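Local atomic coordinates of catalase (Bacillus pumilus, PDB entry 4QOL), a protein that probably breaks hydrogen peroxide down to water and oxygen at a bound heme, and shows peroxidase-like reactivity toward phenolic substrates. Residues A[116-119]-A[124-127]; A[202-207]-A[214-219]; A[269-272]-A[277-280]; A[324-329]-A[400-405]. All coordinates share one frame; numbering follows the deposited sequence.

Contact 1 (A[116-119]-A[124-127]); sequences VKFY and NYDL
Lys117 starts out with CG opposite its backbone N (chi1 175°) and folds at its last two torsions, which swings NZ back over the paired strand to Asp126, whose CG stands opposite the carbonyl carbon (chi1 -72°). With the two side chains alongside each other, NZ of Lys117 lies 2.8 Å from OD1 of Asp126, on the syn lone pair, and makes a weak second bond to OD2. A water accepts from both Lys117 NZ and Asn124 ND2, while Ala315 O holds Lys117 NZ and Thr317 N holds Asp126 OD2; so many partners round a buried pair probably favour both charged forms. On the other face of the sheet, CD1 of Phe118 packs 3.5 Å from CD2 of Tyr125. Their planes differ by 22° with centroids 5.5 Å apart, near parallel but slid well past each other. Val116 CG1 lies over one face of the Phe118 ring, and Phe81 meets both rings. Phe118 N to Tyr125 O is 2.8 Å and Tyr125 N to Phe118 O 2.9 Å; Val116 and Leu127 pair likewise, and non-hydrogen-bonded pairs alternate with these two. This is the register of an antiparallel beta hairpin, strands 113-120 and 123-130 of the catalase beta-barrel.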
loop_
_atom_site.group_PDB
_atom_site.type_symbol
_atom_site.label_atom_id
_atom_site.label_comp_id
_atom_site.label_asym_id
_atom_site.label_seq_id
_atom_site.Cartn_x
_atom_site.Cartn_y
_atom_site.Cartn_z
ATOM N N VAL A 116 21.540 15.868 -6.835
ATOM C CA VAL A 116 22.783 15.245 -6.514
ATOM C C VAL A 116 22.818 14.734 -5.072
ATOM O O VAL A 116 22.564 15.492 -4.125
ATOM C CB VAL A 116 23.946 16.260 -6.700
ATOM C CG1 VAL A 116 25.302 15.583 -6.424
ATOM C CG2 VAL A 116 23.904 16.864 -8.112
ATOM N N LYS A 117 23.119 13.453 -4.938
ATOM C CA LYS A 117 23.247 12.803 -3.627
ATOM C C LYS A 117 24.756 12.547 -3.420
ATOM O O LYS A 117 25.352 11.823 -4.213
ATOM C CB LYS A 117 22.469 11.482 -3.638
ATOM C CG LYS A 117 22.583 10.596 -2.400
ATOM C CD LYS A 117 21.754 9.306 -2.471
ATOM C CE LYS A 117 20.273 9.550 -2.628
ATOM N NZ LYS A 117 19.624 10.412 -1.584
ATOM N N PHE A 118 25.328 13.223 -2.429
ATOM C CA PHE A 118 26.708 13.047 -2.015
ATOM C C PHE A 118 26.756 12.041 -0.833
ATOM O O PHE A 118 26.162 12.274 0.235
ATOM C CB PHE A 118 27.268 14.366 -1.523
ATOM C CG PHE A 118 27.290 15.494 -2.520
ATOM C CD1 PHE A 118 26.245 16.333 -2.684
ATOM C CD2 PHE A 118 28.477 15.785 -3.205
ATOM C CE1 PHE A 118 26.307 17.436 -3.497
ATOM C CE2 PHE A 118 28.513 16.850 -4.108
ATOM C CZ PHE A 118 27.442 17.691 -4.246
ATOM N N TYR A 119 27.503 10.949 -1.008
ATOM C CA TYR A 119 27.622 9.904 0.001
ATOM C C TYR A 119 28.756 10.213 0.992
ATOM O O TYR A 119 29.845 9.641 0.926
ATOM C CB TYR A 119 27.785 8.560 -0.652
ATOM C CG TYR A 119 26.642 8.097 -1.530
ATOM C CD1 TYR A 119 25.522 7.430 -0.983
ATOM C CD2 TYR A 119 26.725 8.225 -2.888
ATOM C CE1 TYR A 119 24.486 6.979 -1.805
ATOM C CE2 TYR A 119 25.711 7.758 -3.695
ATOM C CZ TYR A 119 24.614 7.132 -3.146
ATOM O OH TYR A 119 23.618 6.623 -4.009
ATOM N N ASN A 124 24.492 11.193 4.159
ATOM C CA ASN A 124 24.152 11.595 2.846
ATOM C C ASN A 124 23.726 13.053 2.840
ATOM O O ASN A 124 22.860 13.463 3.600
ATOM C CB ASN A 124 23.069 10.647 2.238
ATOM C CG ASN A 124 23.645 9.328 1.795
ATOM O OD1 ASN A 124 24.817 9.076 1.885
ATOM N ND2 ASN A 124 22.770 8.447 1.261
ATOM N N TYR A 125 24.305 13.810 1.916
ATOM C CA TYR A 125 23.876 15.173 1.598
ATOM C C TYR A 125 23.221 15.262 0.225
ATOM O O TYR A 125 23.846 14.968 -0.795
ATOM C CB TYR A 125 25.087 16.109 1.608
ATOM C CG TYR A 125 24.810 17.517 1.181
ATOM C CD1 TYR A 125 23.813 18.246 1.755
ATOM C CD2 TYR A 125 25.585 18.155 0.194
ATOM C CE1 TYR A 125 23.550 19.559 1.391
ATOM C CE2 TYR A 125 25.376 19.469 -0.139
ATOM C CZ TYR A 125 24.321 20.155 0.414
ATOM O OH TYR A 125 24.048 21.465 0.035
ATOM N N ASP A 126 21.971 15.703 0.181
ATOM C CA ASP A 126 21.240 15.840 -1.088
ATOM C C ASP A 126 21.121 17.299 -1.453
ATOM O O ASP A 126 20.612 18.094 -0.676
ATOM C CB ASP A 126 19.792 15.269 -1.015
ATOM C CG ASP A 126 19.684 13.722 -0.960
ATOM O OD1 ASP A 126 20.632 13.014 -1.422
ATOM O OD2 ASP A 126 18.674 13.258 -0.409
ATOM N N LEU A 127 21.622 17.674 -2.616
ATOM C CA LEU A 127 21.418 19.027 -3.170
ATOM C C LEU A 127 20.473 18.864 -4.350
ATOM O O LEU A 127 20.872 18.428 -5.424
ATOM C CB LEU A 127 22.710 19.695 -3.610
ATOM C CG LEU A 127 22.616 21.115 -4.218
ATOM C CD1 LEU A 127 21.982 22.089 -3.226
ATOM C CD2 LEU A 127 23.995 21.589 -4.594
HETATM O O HOH W 1 19.956 9.097 0.783
#

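Contact 2 (A[202-207]-A[214-219]); sequences FRWVNK and VKYHWR
Val214 drives both of its methyl groups against the indole of Trp204. CG1 of Val214 stands 3.6 Å from the centroid of the five-membered ring of Trp204, only 16° off the ring normal, a clear CH-pi contact, and CG2 lies over the same ring system. The valine keeps CG1 between its backbone N and carbonyl carbon, and from there the methyl also touches CB of Phe202 at 3.8 Å. Phe202 in turn places CD2 3.9 Å from CE2 of Tyr216, in the plane of the tyrosine ring at its edge, which completes an aromatic cluster of Phe202, Trp204 and Tyr216. Polar bonds border this apolar packing. NE1 of Trp204 donates to OH of Tyr216 over 2.9 Å, with the oxygen near the indole plane and an angle of 156° at the hydrogen. In the beta hairpin of strands 202-205 and 211-220 of the catalase barrel sheet, Phe202 and Val214 form an antiparallel hydrogen-bonded pair, N to O 2.9 Å both ways, the single bridge within these segments; pairing continues toward the hairpin turn, and beyond Val214 the strands run apart, their axes at 108°. Farther out, Arg203 forms a salt bridge with Glu329. A phenylalanine in place of Trp204 would probably leave the hydroxyl of Tyr216 without its indole donor and shrink the surface that receives the Val214 methyls. The indole N-H and the Tyr216 hydroxyl, both buried in an apolar cluster, are thus each given a partner, the hydroxyl having a second, weak one in Tyr125 OH.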
loop_
_atom_site.group_PDB
_atom_site.type_symbol
_atom_site.label_atom_id
_atom_site.label_comp_id
_atom_site.label_asym_id
_atom_site.label_seq_id
_atom_site.Cartn_x
_atom_site.Cartn_y
_atom_site.Cartn_z
ATOM N N PHE A 202 21.045 28.730 1.133
ATOM C CA PHE A 202 21.222 27.915 2.293
ATOM C C PHE A 202 22.138 28.649 3.296
ATOM O O PHE A 202 22.636 29.725 3.020
ATOM C CB PHE A 202 21.880 26.583 1.879
ATOM C CG PHE A 202 20.992 25.744 1.026
ATOM C CD1 PHE A 202 20.032 24.891 1.633
ATOM C CD2 PHE A 202 21.008 25.854 -0.344
ATOM C CE1 PHE A 202 19.116 24.172 0.809
ATOM C CE2 PHE A 202 20.127 25.125 -1.145
ATOM C CZ PHE A 202 19.192 24.318 -0.581
ATOM N N ARG A 203 22.336 28.019 4.402
ATOM C CA ARG A 203 23.254 28.532 5.436
ATOM C C ARG A 203 24.471 27.628 5.520
ATOM O O ARG A 203 24.303 26.392 5.689
ATOM C CB ARG A 203 22.536 28.575 6.778
ATOM C CG ARG A 203 21.504 29.679 6.918
ATOM C CD ARG A 203 20.968 29.673 8.380
ATOM N NE ARG A 203 20.141 30.842 8.555
ATOM C CZ ARG A 203 20.305 31.794 9.473
ATOM N NH1 ARG A 203 21.195 31.706 10.453
ATOM N NH2 ARG A 203 19.491 32.814 9.428
ATOM N N TRP A 204 25.669 28.223 5.515
ATOM C CA TRP A 204 26.897 27.497 5.769
ATOM C C TRP A 204 27.385 27.920 7.129
ATOM O O TRP A 204 27.417 29.109 7.428
ATOM C CB TRP A 204 27.917 27.798 4.688
ATOM C CG TRP A 204 27.914 26.872 3.566
ATOM C CD1 TRP A 204 26.950 25.880 3.230
ATOM C CD2 TRP A 204 28.901 26.800 2.553
ATOM N NE1 TRP A 204 27.340 25.224 2.095
ATOM C CE2 TRP A 204 28.508 25.776 1.634
ATOM C CE3 TRP A 204 30.070 27.460 2.319
ATOM C CZ2 TRP A 204 29.293 25.397 0.587
ATOM C CZ3 TRP A 204 30.797 27.150 1.163
ATOM C CH2 TRP A 204 30.404 26.116 0.335
ATOM N N VAL A 205 27.708 26.954 7.978
ATOM C CA VAL A 205 28.112 27.212 9.320
ATOM C C VAL A 205 29.487 26.570 9.483
ATOM O O VAL A 205 29.635 25.381 9.282
ATOM C CB VAL A 205 27.138 26.631 10.380
ATOM C CG1 VAL A 205 27.571 27.102 11.772
ATOM C CG2 VAL A 205 25.708 27.064 10.072
ATOM N N ASN A 206 30.462 27.369 9.932
ATOM C CA ASN A 206 31.843 26.847 10.157
ATOM C C ASN A 206 32.124 26.318 11.605
ATOM O O ASN A 206 31.248 26.309 12.457
ATOM C CB ASN A 206 32.874 27.876 9.707
ATOM C CG ASN A 206 33.024 29.078 10.667
ATOM O OD1 ASN A 206 32.493 29.119 11.763
ATOM N ND2 ASN A 206 33.719 30.076 10.193
ATOM N N LYS A 207 33.338 25.844 11.842
ATOM C CA LYS A 207 33.637 25.226 13.136
ATOM C C LYS A 207 33.555 26.223 14.309
ATOM O O LYS A 207 33.520 25.816 15.443
ATOM C CB LYS A 207 35.049 24.587 13.125
ATOM C CG LYS A 207 36.204 25.577 13.101
ATOM C CD LYS A 207 37.528 24.861 12.817
ATOM C CE LYS A 207 38.732 25.751 12.776
ATOM N NZ LYS A 207 40.090 25.089 12.795
ATOM N N VAL A 214 24.632 31.020 1.388
ATOM C CA VAL A 214 25.284 30.459 0.245
ATOM C C VAL A 214 24.276 30.143 -0.852
ATOM O O VAL A 214 23.154 29.762 -0.562
ATOM C CB VAL A 214 26.136 29.211 0.626
ATOM C CG1 VAL A 214 25.252 28.080 1.095
ATOM C CG2 VAL A 214 27.060 28.779 -0.511
ATOM N N LYS A 215 24.724 30.302 -2.089
ATOM C CA LYS A 215 24.070 29.808 -3.286
ATOM C C LYS A 215 25.043 28.929 -4.053
ATOM O O LYS A 215 26.242 29.208 -4.178
ATOM C CB LYS A 215 23.554 30.995 -4.134
ATOM C CG LYS A 215 22.248 31.530 -3.614
ATOM C CD LYS A 215 21.580 32.493 -4.581
ATOM C CE LYS A 215 20.319 33.056 -3.981
ATOM N NZ LYS A 215 19.162 32.176 -3.950
ATOM N N TYR A 216 24.500 27.836 -4.583
ATOM C CA TYR A 216 25.259 26.866 -5.377
ATOM C C TYR A 216 24.970 26.998 -6.883
ATOM O O TYR A 216 23.792 27.204 -7.317
ATOM C CB TYR A 216 24.845 25.472 -4.986
ATOM C CG TYR A 216 25.183 25.015 -3.577
ATOM C CD1 TYR A 216 26.427 24.507 -3.266
ATOM C CD2 TYR A 216 24.191 24.970 -2.586
ATOM C CE1 TYR A 216 26.724 24.043 -1.998
ATOM C CE2 TYR A 216 24.464 24.458 -1.328
ATOM C CZ TYR A 216 25.729 24.008 -1.038
ATOM O OH TYR A 216 25.960 23.463 0.182
ATOM N N HIS A 217 26.005 26.769 -7.682
ATOM C CA HIS A 217 25.883 26.831 -9.134
ATOM C C HIS A 217 26.719 25.731 -9.770
ATOM O O HIS A 217 27.883 25.532 -9.351
ATOM C CB HIS A 217 26.412 28.182 -9.621
ATOM C CG HIS A 217 25.664 29.341 -9.064
ATOM N ND1 HIS A 217 24.499 29.818 -9.635
ATOM C CD2 HIS A 217 25.919 30.133 -8.009
ATOM C CE1 HIS A 217 24.065 30.856 -8.940
ATOM N NE2 HIS A 217 24.915 31.071 -7.952
ATOM N N TRP A 218 26.151 24.999 -10.728
ATOM C CA TRP A 218 26.884 23.991 -11.471
ATOM C C TRP A 218 27.094 24.504 -12.923
ATOM O O TRP A 218 26.118 24.844 -13.615
ATOM C CB TRP A 218 26.069 22.696 -11.557
ATOM C CG TRP A 218 25.830 21.940 -10.284
ATOM C CD1 TRP A 218 24.615 21.809 -9.600
ATOM C CD2 TRP A 218 26.773 21.122 -9.565
ATOM N NE1 TRP A 218 24.773 20.971 -8.508
ATOM C CE2 TRP A 218 26.072 20.517 -8.483
ATOM C CE3 TRP A 218 28.124 20.779 -9.764
ATOM C CZ2 TRP A 218 26.685 19.613 -7.606
ATOM C CZ3 TRP A 218 28.747 19.910 -8.837
ATOM C CH2 TRP A 218 28.017 19.341 -7.781
ATOM N N ARG A 219 28.343 24.525 -13.366
ATOM C CA ARG A 219 28.718 24.935 -14.734
ATOM C C ARG A 219 29.217 23.742 -15.578
ATOM O O ARG A 219 30.223 23.089 -15.228
ATOM C CB ARG A 219 29.814 25.999 -14.687
ATOM C CG ARG A 219 29.157 27.327 -14.547
ATOM C CD ARG A 219 30.085 28.439 -14.056
ATOM N NE ARG A 219 31.325 28.594 -14.780
ATOM C CZ ARG A 219 32.235 29.528 -14.468
ATOM N NH1 ARG A 219 32.013 30.393 -13.467
ATOM N NH2 ARG A 219 33.348 29.633 -15.194
#

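Contact 3 (A[269-272]-A[277-280]); sequences SDYD and DPCD
Tyr271 turns the edge of its ring, rather than its hydroxyl, to a carboxylate: CE1 of Tyr271 lies 3.7 Å from CG of Asp277, which sits in the plane of the ring. The planes of ring and carboxylate are 89° apart, and CE1 is 3.8 Å from OD1 and 3.9 Å from OD2 of Asp277, an almost even approach consistent with a slightly positive C-H edge facing a negative group. Beside it, CD1 of Tyr271 presses on CD of Pro278 at 3.4 Å, the two side chains crossing at about a right angle. Asp277 is held in place by its own turn. It has CG anti to its backbone N (chi1 -177°), from where OD1 accepts from the backbone N of Cys279 at 2.7 Å, an Asx turn, and Asp280 N bonds Asp277 O at 3.0 Å to close a type I beta turn. Replacing Asp277 with alanine would probably leave the Cys279 amide without its acceptor and open a gap beside the Tyr271 ring. Cation-pi contacts with Lys418 and with Arg29 of a neighbouring subunit also engage that ring. Both segments belong to the long connection between strands 258-267 and 293-302, and Pro278 O, bonded by Thr201 OG1 and Trp285 NE1, ties the turn to the approach of strand 202-205.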
loop_
_atom_site.group_PDB
_atom_site.type_symbol
_atom_site.label_atom_id
_atom_site.label_comp_id
_atom_site.label_asym_id
_atom_site.label_seq_id
_atom_site.Cartn_x
_atom_site.Cartn_y
_atom_site.Cartn_z
ATOM N N SER A 269 24.194 39.776 7.407
ATOM C CA SER A 269 23.865 41.180 7.632
ATOM C C SER A 269 23.557 41.970 6.349
ATOM O O SER A 269 23.104 43.110 6.444
ATOM C CB SER A 269 25.007 41.883 8.392
ATOM O OG SER A 269 26.237 41.789 7.699
ATOM N N ASP A 270 23.848 41.391 5.178
ATOM C CA ASP A 270 23.527 42.075 3.907
ATOM C C ASP A 270 22.046 42.101 3.626
ATOM O O ASP A 270 21.610 42.869 2.740
ATOM C CB ASP A 270 24.214 41.428 2.721
ATOM C CG ASP A 270 25.657 41.918 2.526
ATOM O OD1 ASP A 270 26.163 42.713 3.353
ATOM O OD2 ASP A 270 26.264 41.562 1.481
ATOM N N TYR A 271 21.238 41.296 4.345
ATOM C CA TYR A 271 19.774 41.323 4.143
ATOM C C TYR A 271 19.305 42.736 4.084
ATOM O O TYR A 271 18.531 43.154 3.196
ATOM C CB TYR A 271 19.006 40.629 5.296
ATOM C CG TYR A 271 17.474 40.872 5.201
ATOM C CD1 TYR A 271 16.654 40.040 4.437
ATOM C CD2 TYR A 271 16.867 41.956 5.834
ATOM C CE1 TYR A 271 15.288 40.263 4.329
ATOM C CE2 TYR A 271 15.508 42.219 5.703
ATOM C CZ TYR A 271 14.706 41.355 4.972
ATOM O OH TYR A 271 13.326 41.565 4.840
ATOM N N ASP A 272 19.734 43.500 5.088
ATOM C CA ASP A 272 18.956 44.673 5.474
ATOM C C ASP A 272 19.137 45.824 4.558
ATOM O O ASP A 272 18.315 46.737 4.576
ATOM C CB ASP A 272 19.388 45.162 6.875
ATOM C CG ASP A 272 19.196 44.118 7.920
ATOM O OD1 ASP A 272 18.036 43.864 8.291
ATOM O OD2 ASP A 272 20.210 43.527 8.302
ATOM N N ASP A 277 14.600 40.420 -0.710
ATOM C CA ASP A 277 14.923 39.412 0.334
ATOM C C ASP A 277 15.874 38.358 -0.259
ATOM O O ASP A 277 15.546 37.698 -1.238
ATOM C CB ASP A 277 13.632 38.758 0.838
ATOM C CG ASP A 277 13.841 37.771 1.944
ATOM O OD1 ASP A 277 14.934 37.166 2.079
ATOM O OD2 ASP A 277 12.894 37.604 2.688
ATOM N N PRO A 278 17.111 38.218 0.309
ATOM C CA PRO A 278 18.071 37.294 -0.269
ATOM C C PRO A 278 17.597 35.819 -0.189
ATOM O O PRO A 278 18.177 34.984 -0.889
ATOM C CB PRO A 278 19.347 37.549 0.526
ATOM C CG PRO A 278 18.875 38.174 1.755
ATOM C CD PRO A 278 17.729 39.035 1.336
ATOM N N CYS A 279 16.594 35.545 0.643
ATOM C CA CYS A 279 16.009 34.208 0.794
ATOM C C CYS A 279 14.652 34.089 0.073
ATOM O O CYS A 279 13.877 33.140 0.313
ATOM C CB CYS A 279 15.852 33.824 2.250
ATOM S SG CYS A 279 17.457 33.632 3.105
ATOM N N ASP A 280 14.385 35.009 -0.854
ATOM C CA ASP A 280 13.308 34.878 -1.809
ATOM C C ASP A 280 13.778 34.099 -3.061
ATOM O O ASP A 280 14.604 34.595 -3.801
ATOM C CB ASP A 280 12.870 36.318 -2.254
ATOM C CG ASP A 280 11.709 36.338 -3.255
ATOM O OD1 ASP A 280 11.253 35.264 -3.708
ATOM O OD2 ASP A 280 11.279 37.467 -3.661
#

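Contact 4 (A[324-329]-A[400-405]); sequences GIEASE and KESEPV
The carboxylate of Glu326 presents both oxygens to Ser402, while CB of Glu401 sits over one of its faces, 3.5 Å from OE2 of Glu326. The carboxylate of Glu401 is turned 88° to it, and the two OE1 atoms of Glu326 and Glu401 stay 5.6 Å apart, so the like charges do not touch. The contact joins short strand 325-327, which pairs with strand 202-205 in the catalase barrel sheet, to the irregular loop after helix 331-348, a long connection consistent with the wrapping region of the catalase fold. Glu326 reaches across with CG opposite its carbonyl carbon and the rest of the chain extended. Ser402 answers with two groups at once: its OG, set between its backbone N and carbonyl carbon, and its own amide, lying slightly to opposite sides of the carboxylate plane. Two donors from one residue fix how the carboxylate is rotated and would probably stabilise its charged form. Subunit contacts surround this link: Glu401 OE2 forms a salt bridge with Arg413 of a neighbouring subunit, and Ser402 O accepts from Arg24 of another. OG of Ser402 donates to OE1 of Glu326 over a very short 2.5 Å. The amide N of Ser402 reaches OE2 of Glu326 from the syn side over 2.9 Å, 19° out of the carboxylate plane and almost straight, at 175° at the hydrogen.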
loop_
_atom_site.group_PDB
_atom_site.type_symbol
_atom_site.label_atom_id
_atom_site.label_comp_id
_atom_site.label_asym_id
_atom_site.label_seq_id
_atom_site.Cartn_x
_atom_site.Cartn_y
_atom_site.Cartn_z
ATOM N N GLY A 324 27.222 21.530 9.152
ATOM C CA GLY A 324 27.809 22.694 8.442
ATOM C C GLY A 324 26.993 23.265 7.302
ATOM O O GLY A 324 27.308 24.305 6.756
ATOM N N ILE A 325 25.939 22.534 6.909
ATOM C CA ILE A 325 25.027 23.014 5.855
ATOM C C ILE A 325 23.609 22.900 6.348
ATOM O O ILE A 325 23.160 21.804 6.716
ATOM C CB ILE A 325 25.174 22.172 4.596
ATOM C CG1 ILE A 325 26.631 22.081 4.117
ATOM C CG2 ILE A 325 24.357 22.773 3.449
ATOM C CD1 ILE A 325 26.935 21.209 2.905
ATOM N N GLU A 326 22.935 24.041 6.404
ATOM C CA GLU A 326 21.616 24.163 7.005
ATOM C C GLU A 326 20.615 24.838 6.055
ATOM O O GLU A 326 21.009 25.513 5.115
ATOM C CB GLU A 326 21.725 24.929 8.319
ATOM C CG GLU A 326 22.471 24.083 9.352
ATOM C CD GLU A 326 22.653 24.697 10.699
ATOM O OE1 GLU A 326 21.881 25.601 11.050
ATOM O OE2 GLU A 326 23.571 24.217 11.429
ATOM N N ALA A 327 19.317 24.641 6.333
ATOM C CA ALA A 327 18.270 25.356 5.576
ATOM C C ALA A 327 18.346 26.834 5.872
ATOM O O ALA A 327 18.772 27.250 6.974
ATOM C CB ALA A 327 16.888 24.803 5.924
ATOM N N SER A 328 17.996 27.665 4.932
ATOM C CA SER A 328 17.636 29.008 5.267
ATOM C C SER A 328 16.134 29.071 5.570
ATOM O O SER A 328 15.360 28.106 5.309
ATOM C CB SER A 328 17.961 29.966 4.144
ATOM O OG SER A 328 17.029 29.868 3.043
ATOM N N GLU A 329 15.724 30.280 5.925
ATOM C CA GLU A 329 14.322 30.641 6.172
ATOM C C GLU A 329 13.382 30.700 4.950
ATOM O O GLU A 329 12.177 30.864 5.108
ATOM C CB GLU A 329 14.362 31.960 6.961
ATOM C CG GLU A 329 15.317 32.972 6.315
ATOM C CD GLU A 329 16.863 33.017 6.779
ATOM O OE1 GLU A 329 17.624 32.065 7.101
ATOM O OE2 GLU A 329 17.441 34.143 6.739
ATOM N N LYS A 400 25.320 18.981 16.997
ATOM C CA LYS A 400 24.196 19.885 17.055
ATOM C C LYS A 400 24.271 20.867 15.884
ATOM O O LYS A 400 25.343 21.295 15.477
ATOM C CB LYS A 400 24.143 20.642 18.400
ATOM C CG LYS A 400 23.529 19.782 19.504
ATOM C CD LYS A 400 23.146 20.609 20.722
ATOM C CE LYS A 400 21.803 21.318 20.496
ATOM N NZ LYS A 400 21.433 22.196 21.658
ATOM N N GLU A 401 23.104 21.238 15.383
ATOM C CA GLU A 401 23.000 22.280 14.415
ATOM C C GLU A 401 23.045 23.658 15.077
ATOM O O GLU A 401 22.980 23.795 16.325
ATOM C CB GLU A 401 21.740 22.137 13.567
ATOM C CG GLU A 401 20.428 22.404 14.278
ATOM C CD GLU A 401 19.382 21.320 14.049
ATOM O OE1 GLU A 401 19.010 21.117 12.880
ATOM O OE2 GLU A 401 18.911 20.691 15.045
ATOM N N SER A 402 23.169 24.689 14.245
ATOM C CA SER A 402 23.192 26.071 14.713
ATOM C C SER A 402 21.853 26.488 15.293
ATOM O O SER A 402 20.862 25.755 15.133
ATOM C CB SER A 402 23.619 27.049 13.596
ATOM O OG SER A 402 22.540 27.378 12.666
ATOM N N GLU A 403 21.832 27.691 15.882
ATOM C CA GLU A 403 20.638 28.296 16.465
ATOM C C GLU A 403 20.252 29.617 15.774
ATOM O O GLU A 403 20.499 30.703 16.319
ATOM C CB GLU A 403 20.852 28.485 17.972
ATOM C CG GLU A 403 20.981 27.189 18.754
ATOM C CD GLU A 403 21.173 27.430 20.241
ATOM O OE1 GLU A 403 21.637 28.528 20.608
ATOM O OE2 GLU A 403 20.911 26.524 21.049
ATOM N N PRO A 404 19.589 29.549 14.601
ATOM C CA PRO A 404 19.335 30.804 13.844
ATOM C C PRO A 404 18.489 31.847 14.610
ATOM O O PRO A 404 17.556 31.495 15.353
ATOM C CB PRO A 404 18.567 30.314 12.587
ATOM C CG PRO A 404 19.124 28.967 12.360
ATOM C CD PRO A 404 19.235 28.376 13.755
ATOM N N VAL A 405 18.877 33.116 14.483
ATOM C CA VAL A 405 18.166 34.194 15.085
ATOM C C VAL A 405 16.836 34.385 14.377
ATOM O O VAL A 405 16.747 34.336 13.133
ATOM C CB VAL A 405 18.997 35.489 15.037
ATOM C CG1 VAL A 405 18.140 36.677 15.453
ATOM C CG2 VAL A 405 20.188 35.352 16.004
#

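How the contacts relate
Contacts 1, 2 and 4 reach the same antiparallel sheet. Contact 1 meets contact 2 through Leu127 CD1, packed 3.7 Å from Tyr216 CD2, and through Phe118 CZ, 3.9 Å from Trp218 CH2. Contact 2 continues into contact 4 by strand pairing: Arg203 O to Glu326 N is 2.8 Å and Val205 N to Gly324 O 2.9 Å. Contact 3 lies in the loop between strands 258-267 and 293-302, its Cys279 SG 3.7 Å from Glu329 OE2 of contact 4, and its nearest atoms are about 14 Å from contact 1. Heme is approached from both hairpins: the side chain of Phe202 is about 7 Å from a bound heme and that of Leu127 about 8 Å.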